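Local coordinates for RagA protein (Porphyromonas gingivalis, PDB 6SLN) that probably forms the TonB-dependent barrel of an outer-membrane transporter that takes up peptides, one of which is bound in this structure, at residues N238-E244 against N889-L895; N874-F878 against H919-N923. One frame throughout, in Å; residues are numbered along the deposited sequence.

Interaction 1 (N238-E244 against N889-L895)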
loop_
_atom_site.group_PDB
_atom_site.type_symbol
_atom_site.label_atom_id
_atom_site.label_comp_id
_atom_site.label_asym_id
_atom_site.label_seq_id
_atom_site.Cartn_x
_atom_site.Cartn_y
_atom_site.Cartn_z
ATOM N N ASN A 238 43.421 0.581 -22.953
ATOM C CA ASN A 238 44.625 0.883 -22.197
ATOM C C ASN A 238 44.668 0.223 -20.823
ATOM O O ASN A 238 45.609 0.490 -20.062
ATOM C CB ASN A 238 44.738 2.398 -22.024
ATOM C CG ASN A 238 43.383 3.036 -21.670
ATOM O OD1 ASN A 238 42.583 3.358 -22.559
ATOM N ND2 ASN A 238 43.112 3.182 -20.371
ATOM N N MET A 239 43.676 -0.604 -20.475
ATOM C CA MET A 239 43.681 -1.198 -19.144
ATOM C C MET A 239 44.635 -2.399 -19.086
ATOM O O MET A 239 44.902 -3.078 -20.085
ATOM C CB MET A 239 42.262 -1.615 -18.709
ATOM C CG MET A 239 41.231 -0.462 -18.578
ATOM S SD MET A 239 41.664 0.835 -17.389
ATOM C CE MET A 239 41.709 -0.136 -15.874
ATOM N N MET A 240 45.162 -2.635 -17.885
ATOM C CA MET A 240 46.053 -3.753 -17.652
ATOM C C MET A 240 45.355 -5.066 -17.980
ATOM O O MET A 240 44.146 -5.227 -17.793
ATOM C CB MET A 240 46.524 -3.782 -16.196
ATOM C CG MET A 240 47.681 -2.859 -15.842
ATOM S SD MET A 240 47.950 -2.928 -14.060
ATOM C CE MET A 240 49.244 -1.718 -13.844
ATOM N N THR A 241 46.140 -6.006 -18.483
ATOM C CA THR A 241 45.686 -7.371 -18.663
ATOM C C THR A 241 45.683 -8.086 -17.315
ATOM O O THR A 241 46.006 -7.503 -16.273
ATOM C CB THR A 241 46.574 -8.095 -19.664
ATOM O OG1 THR A 241 47.917 -8.090 -19.170
ATOM C CG2 THR A 241 46.520 -7.408 -21.020
ATOM N N GLY A 242 45.299 -9.363 -17.332
ATOM C CA GLY A 242 45.324 -10.155 -16.126
ATOM C C GLY A 242 46.748 -10.270 -15.628
ATOM O O GLY A 242 47.042 -9.931 -14.473
ATOM N N ASP A 243 47.646 -10.740 -16.501
ATOM C CA ASP A 243 49.028 -10.957 -16.087
ATOM C C ASP A 243 49.628 -9.670 -15.561
ATOM O O ASP A 243 50.208 -9.638 -14.470
ATOM C CB ASP A 243 49.874 -11.499 -17.246
ATOM C CG ASP A 243 49.579 -12.955 -17.561
ATOM O OD1 ASP A 243 49.020 -13.660 -16.692
ATOM O OD2 ASP A 243 49.888 -13.388 -18.694
ATOM N N GLU A 244 49.465 -8.587 -16.321
ATOM C CA GLU A 244 50.068 -7.313 -15.954
ATOM C C GLU A 244 49.600 -6.850 -14.582
ATOM O O GLU A 244 50.419 -6.452 -13.743
ATOM C CB GLU A 244 49.753 -6.272 -17.018
ATOM C CG GLU A 244 50.476 -6.516 -18.291
ATOM C CD GLU A 244 50.077 -5.553 -19.367
ATOM O OE1 GLU A 244 48.904 -5.100 -19.368
ATOM O OE2 GLU A 244 50.941 -5.265 -20.218
ATOM N N ASN A 889 41.764 -3.375 -11.223
ATOM C CA ASN A 889 42.522 -3.270 -12.459
ATOM C C ASN A 889 42.813 -1.805 -12.734
ATOM O O ASN A 889 41.973 -0.937 -12.475
ATOM C CB ASN A 889 41.746 -3.890 -13.619
ATOM C CG ASN A 889 42.609 -4.130 -14.842
ATOM O OD1 ASN A 889 43.767 -4.556 -14.727
ATOM N ND2 ASN A 889 42.051 -3.868 -16.028
ATOM N N LYS A 890 44.018 -1.533 -13.234
ATOM C CA LYS A 890 44.543 -0.187 -13.402
ATOM C C LYS A 890 44.992 0.036 -14.839
ATOM O O LYS A 890 45.175 -0.906 -15.614
ATOM C CB LYS A 890 45.719 0.067 -12.450
ATOM C CG LYS A 890 45.384 -0.104 -10.991
ATOM C CD LYS A 890 44.653 1.122 -10.446
ATOM C CE LYS A 890 44.011 0.841 -9.087
ATOM N NZ LYS A 890 44.948 0.343 -8.029
ATOM N N ASP A 891 45.174 1.309 -15.180
ATOM C CA ASP A 891 45.725 1.686 -16.474
ATOM C C ASP A 891 47.167 1.190 -16.625
ATOM O O ASP A 891 47.972 1.278 -15.690
ATOM C CB ASP A 891 45.665 3.205 -16.633
ATOM C CG ASP A 891 46.045 3.666 -18.019
ATOM O OD1 ASP A 891 47.159 3.318 -18.476
ATOM O OD2 ASP A 891 45.238 4.396 -18.645
ATOM N N LYS A 892 47.493 0.676 -17.824
ATOM C CA LYS A 892 48.844 0.194 -18.124
ATOM C C LYS A 892 49.930 1.200 -17.754
ATOM O O LYS A 892 51.082 0.806 -17.550
ATOM C CB LYS A 892 48.983 -0.144 -19.618
ATOM C CG LYS A 892 48.372 -1.464 -20.058
ATOM C CD LYS A 892 48.251 -1.546 -21.576
ATOM C CE LYS A 892 47.548 -2.835 -22.033
ATOM N NZ LYS A 892 48.404 -4.065 -22.001
ATOM N N MET A 893 49.593 2.491 -17.659
ATOM C CA MET A 893 50.605 3.495 -17.349
ATOM C C MET A 893 51.291 3.221 -16.015
ATOM O O MET A 893 52.479 3.535 -15.858
ATOM C CB MET A 893 49.972 4.886 -17.371
ATOM C CG MET A 893 48.784 5.044 -16.405
ATOM S SD MET A 893 48.540 6.723 -15.789
ATOM C CE MET A 893 48.013 7.528 -17.293
ATOM N N LEU A 894 50.590 2.612 -15.052
ATOM C CA LEU A 894 51.215 2.429 -13.747
ATOM C C LEU A 894 52.348 1.413 -13.782
ATOM O O LEU A 894 53.060 1.265 -12.784
ATOM C CB LEU A 894 50.182 2.027 -12.699
ATOM C CG LEU A 894 49.012 3.017 -12.578
ATOM C CD1 LEU A 894 48.159 2.785 -11.321
ATOM C CD2 LEU A 894 49.492 4.477 -12.659
ATOM N N LEU A 895 52.537 0.714 -14.903
ATOM C CA LEU A 895 53.682 -0.171 -15.018
ATOM C C LEU A 895 54.969 0.613 -15.192
ATOM O O LEU A 895 56.041 0.089 -14.874
ATOM C CB LEU A 895 53.498 -1.134 -16.188
ATOM C CG LEU A 895 52.204 -1.933 -16.168
ATOM C CD1 LEU A 895 51.817 -2.344 -17.585
ATOM C CD2 LEU A 895 52.366 -3.136 -15.272
HETATM O O HOH W 1 43.382 -7.409 -14.941
#
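Met-239 and Asp-891 form a single beta bridge, which splices the N-cap region of helix 242-252 to the loop between helix 874-879 and strand 921-937, far from the membrane-spanning part of the TonB-dependent receptor barrel. Two backbone bonds flank it: Lys-892 N gives to Asn-238 O at 2.9 Å, and Met-240 N to Lys-890 O. Past the bridge, the side chain of Lys-892 runs back over the partner backbone. Its CB and CG pass Asn-238 O, CD is near both that oxygen and Met-239 O, and CE comes to 3.3 Å from Met-239 O. The chain is extended as far as CE and turns only at chi4 (-78°), which brings NZ to Glu-244 OE1 at 2.9 Å in a salt bridge; a weaker bond reaches OE2. OE1 meets the ammonium on its syn side and Thr-241 N on its anti side, so two firm donors grip one oxygen. Glu-244 N in turn gives to Thr-241 OG1, completing a capping box, and the glutamate thereby ties the helix start to the lysine. Met-240 runs alongside Leu-895 in the opposite direction, against the 3-10 segment, with CE 3.7 Å from Leu-895 CD2 and also against Leu-894 CB. At the other end Asp-891 closes an Asx turn through OD1 to Met-893 N, while OD2 takes a weak bond from Asn-238 ND2. Asn-889 ND2, also bonded to Leu-395 O, donates to Met-240 O at 3.1 Å, with that oxygen near the asparagine's amide plane.

Interaction 2 (N874-F878 against H919-N923)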
loop_
_atom_site.group_PDB
_atom_site.type_symbol
_atom_site.label_atom_id
_atom_site.label_comp_id
_atom_site.label_asym_id
_atom_site.label_seq_id
_atom_site.Cartn_x
_atom_site.Cartn_y
_atom_site.Cartn_z
ATOM N N ASN A 874 36.034 11.038 -12.623
ATOM C CA ASN A 874 36.193 10.332 -11.363
ATOM C C ASN A 874 36.737 8.929 -11.565
ATOM O O ASN A 874 37.505 8.450 -10.722
ATOM C CB ASN A 874 34.855 10.280 -10.645
ATOM C CG ASN A 874 34.980 10.358 -9.155
ATOM O OD1 ASN A 874 34.077 10.848 -8.498
ATOM N ND2 ASN A 874 36.076 9.878 -8.606
ATOM N N ASP A 875 36.334 8.253 -12.651
ATOM C CA ASP A 875 36.823 6.896 -12.925
ATOM C C ASP A 875 38.343 6.863 -12.901
ATOM O O ASP A 875 38.953 5.966 -12.300
ATOM C CB ASP A 875 36.334 6.398 -14.288
ATOM C CG ASP A 875 34.955 5.767 -14.242
ATOM O OD1 ASP A 875 34.271 5.865 -13.203
ATOM O OD2 ASP A 875 34.546 5.187 -15.275
ATOM N N ARG A 876 38.973 7.848 -13.546
ATOM C CA ARG A 876 40.425 7.861 -13.593
ATOM C C ARG A 876 41.045 8.049 -12.214
ATOM O O ARG A 876 42.226 7.735 -12.045
ATOM C CB ARG A 876 40.921 8.921 -14.590
ATOM C CG ARG A 876 40.605 8.551 -16.047
ATOM C CD ARG A 876 41.229 9.450 -17.100
ATOM N NE ARG A 876 42.519 9.959 -16.665
ATOM C CZ ARG A 876 42.750 11.243 -16.402
ATOM N NH1 ARG A 876 41.769 12.127 -16.543
ATOM N NH2 ARG A 876 43.944 11.648 -15.986
ATOM N N TYR A 877 40.282 8.484 -11.211
ATOM C CA TYR A 877 40.836 8.504 -9.859
ATOM C C TYR A 877 41.089 7.093 -9.352
ATOM O O TYR A 877 41.934 6.899 -8.469
ATOM C CB TYR A 877 39.913 9.269 -8.887
ATOM C CG TYR A 877 40.360 9.211 -7.439
ATOM C CD1 TYR A 877 39.911 8.215 -6.581
ATOM C CD2 TYR A 877 41.228 10.149 -6.931
ATOM C CE1 TYR A 877 40.329 8.159 -5.259
ATOM C CE2 TYR A 877 41.642 10.110 -5.610
ATOM C CZ TYR A 877 41.197 9.115 -4.781
ATOM O OH TYR A 877 41.623 9.088 -3.472
ATOM N N PHE A 878 40.374 6.110 -9.897
ATOM C CA PHE A 878 40.592 4.713 -9.570
ATOM C C PHE A 878 41.575 4.061 -10.531
ATOM O O PHE A 878 42.543 3.431 -10.096
ATOM C CB PHE A 878 39.261 3.979 -9.580
ATOM C CG PHE A 878 38.306 4.521 -8.597
ATOM C CD1 PHE A 878 38.294 4.039 -7.302
ATOM C CD2 PHE A 878 37.432 5.549 -8.947
ATOM C CE1 PHE A 878 37.419 4.556 -6.376
ATOM C CE2 PHE A 878 36.544 6.074 -8.026
ATOM C CZ PHE A 878 36.541 5.581 -6.742
ATOM N N HIS A 919 44.724 17.415 -13.660
ATOM C CA HIS A 919 44.608 16.059 -14.177
ATOM C C HIS A 919 43.322 15.499 -13.596
ATOM O O HIS A 919 42.977 15.803 -12.457
ATOM C CB HIS A 919 45.806 15.186 -13.788
ATOM C CG HIS A 919 45.537 14.264 -12.638
ATOM N ND1 HIS A 919 45.743 14.633 -11.326
ATOM C CD2 HIS A 919 45.050 12.999 -12.599
ATOM C CE1 HIS A 919 45.402 13.636 -10.529
ATOM N NE2 HIS A 919 44.975 12.632 -11.276
ATOM N N LEU A 920 42.603 14.715 -14.390
ATOM C CA LEU A 920 41.209 14.338 -14.130
ATOM C C LEU A 920 40.233 15.389 -14.641
ATOM O O LEU A 920 39.085 15.048 -14.929
ATOM C CB LEU A 920 40.895 14.064 -12.648
ATOM C CG LEU A 920 41.734 13.030 -11.899
ATOM C CD1 LEU A 920 41.062 12.630 -10.603
ATOM C CD2 LEU A 920 41.992 11.815 -12.767
ATOM N N LEU A 921 40.627 16.655 -14.761
ATOM C CA LEU A 921 39.716 17.631 -15.374
ATOM C C LEU A 921 39.895 17.560 -16.884
ATOM O O LEU A 921 40.847 18.112 -17.428
ATOM C CB LEU A 921 39.956 19.045 -14.859
ATOM C CG LEU A 921 38.918 20.074 -15.346
ATOM C CD1 LEU A 921 37.464 19.677 -14.962
ATOM C CD2 LEU A 921 39.266 21.511 -14.883
ATOM N N GLU A 922 38.979 16.896 -17.575
ATOM C CA GLU A 922 39.146 16.652 -18.998
ATOM C C GLU A 922 38.216 17.520 -19.832
ATOM O O GLU A 922 37.101 17.843 -19.418
ATOM C CB GLU A 922 38.891 15.184 -19.337
ATOM C CG GLU A 922 39.867 14.225 -18.701
ATOM C CD GLU A 922 39.599 12.801 -19.131
ATOM O OE1 GLU A 922 39.276 12.617 -20.325
ATOM O OE2 GLU A 922 39.686 11.880 -18.285
ATOM N N ASN A 923 38.691 17.871 -21.025
ATOM C CA ASN A 923 37.867 18.490 -22.056
ATOM C C ASN A 923 36.779 17.546 -22.554
ATOM O O ASN A 923 37.013 16.737 -23.467
ATOM C CB ASN A 923 38.745 18.927 -23.222
ATOM C CG ASN A 923 38.021 19.830 -24.178
ATOM O OD1 ASN A 923 36.855 19.594 -24.520
ATOM N ND2 ASN A 923 38.695 20.888 -24.606
#
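The guanidinium of Arg-876 has Leu-920 CD2 over one face, 3.6 Å above the plane and offset toward the rim, while Glu-922 OE2 lies at its edge. Arg-876 NH2 lies at the edge of the His-919 imidazole, against CD2, without a hydrogen bond, and Leu-920 CB is over one face of that ring. Leu-920 CD1 approaches the rim of the Tyr-877 ring near its plane, but its closest partner there is Tyr-877 CB, at 3.9 Å; outside the two segments, this ring stacks with Phe-916. Leu-920 thus divides its two methyls: CD1 goes to the tyrosine, and CD2 touches Arg-876 at two places, CB (3.6 Å) and the guanidinium at CZ, while the chain between bows away from it. The arginine and leucine side chains run past each other in opposite directions.

The polar part is a salt bridge from Arg-876 NH1 to Glu-922 OE2 at 2.7 Å. It is not a flat, two-pronged pairing: the two planes stand 62° apart, and NH1 meets OE2 on its anti side, well out of the carboxylate plane. With CD already beside OE2, the bend at chi3 (33°) folds the guanidinium back so that NH1 also reaches this oxygen. NE instead serves Glu-880 in a second salt bridge. Glu-922 is shared as well, with OE2 also bonded to Asn-873 ND2 and OE1 paired with Lys-968, so its buried carboxylate is probably kept ionised by the two cations.

Asn-874 ND2 bonds the bound peptide's backbone, Phe-878 packs on that backbone, and Tyr-877 meets an apolar peptide side chain. The contact joins short helix 874-879, which follows strand 857-873, to the start of strand 921-937, that strand's antiparallel neighbour in the barrel; Leu-920 pairs through its backbone with Asn-873 and Glu-922 with Met-871.

How the interactions relate
The centres of the two contacts lie about 17 Å apart on the same side of the chain's centre, and their segments alternate along the sequence: 238-244, then 874-878, 889-895 and 919-923. Helix 874-879 and the connection from it to strand 921-937 link them. Interaction 2 closes the base of this excursion where it leaves and rejoins neighbouring barrel strands, whereas interaction 1 fastens its middle to the beginning of helix 242-252, more than 600 residues earlier. They touch directly, with Lys-890 CE against Phe-878 O. Together they join a part of the chain, probably outside the membrane, to the barrel strands and to helix 242-252; its helix 874-879 borders the bound peptide, consistent with a role in shaping the binding site.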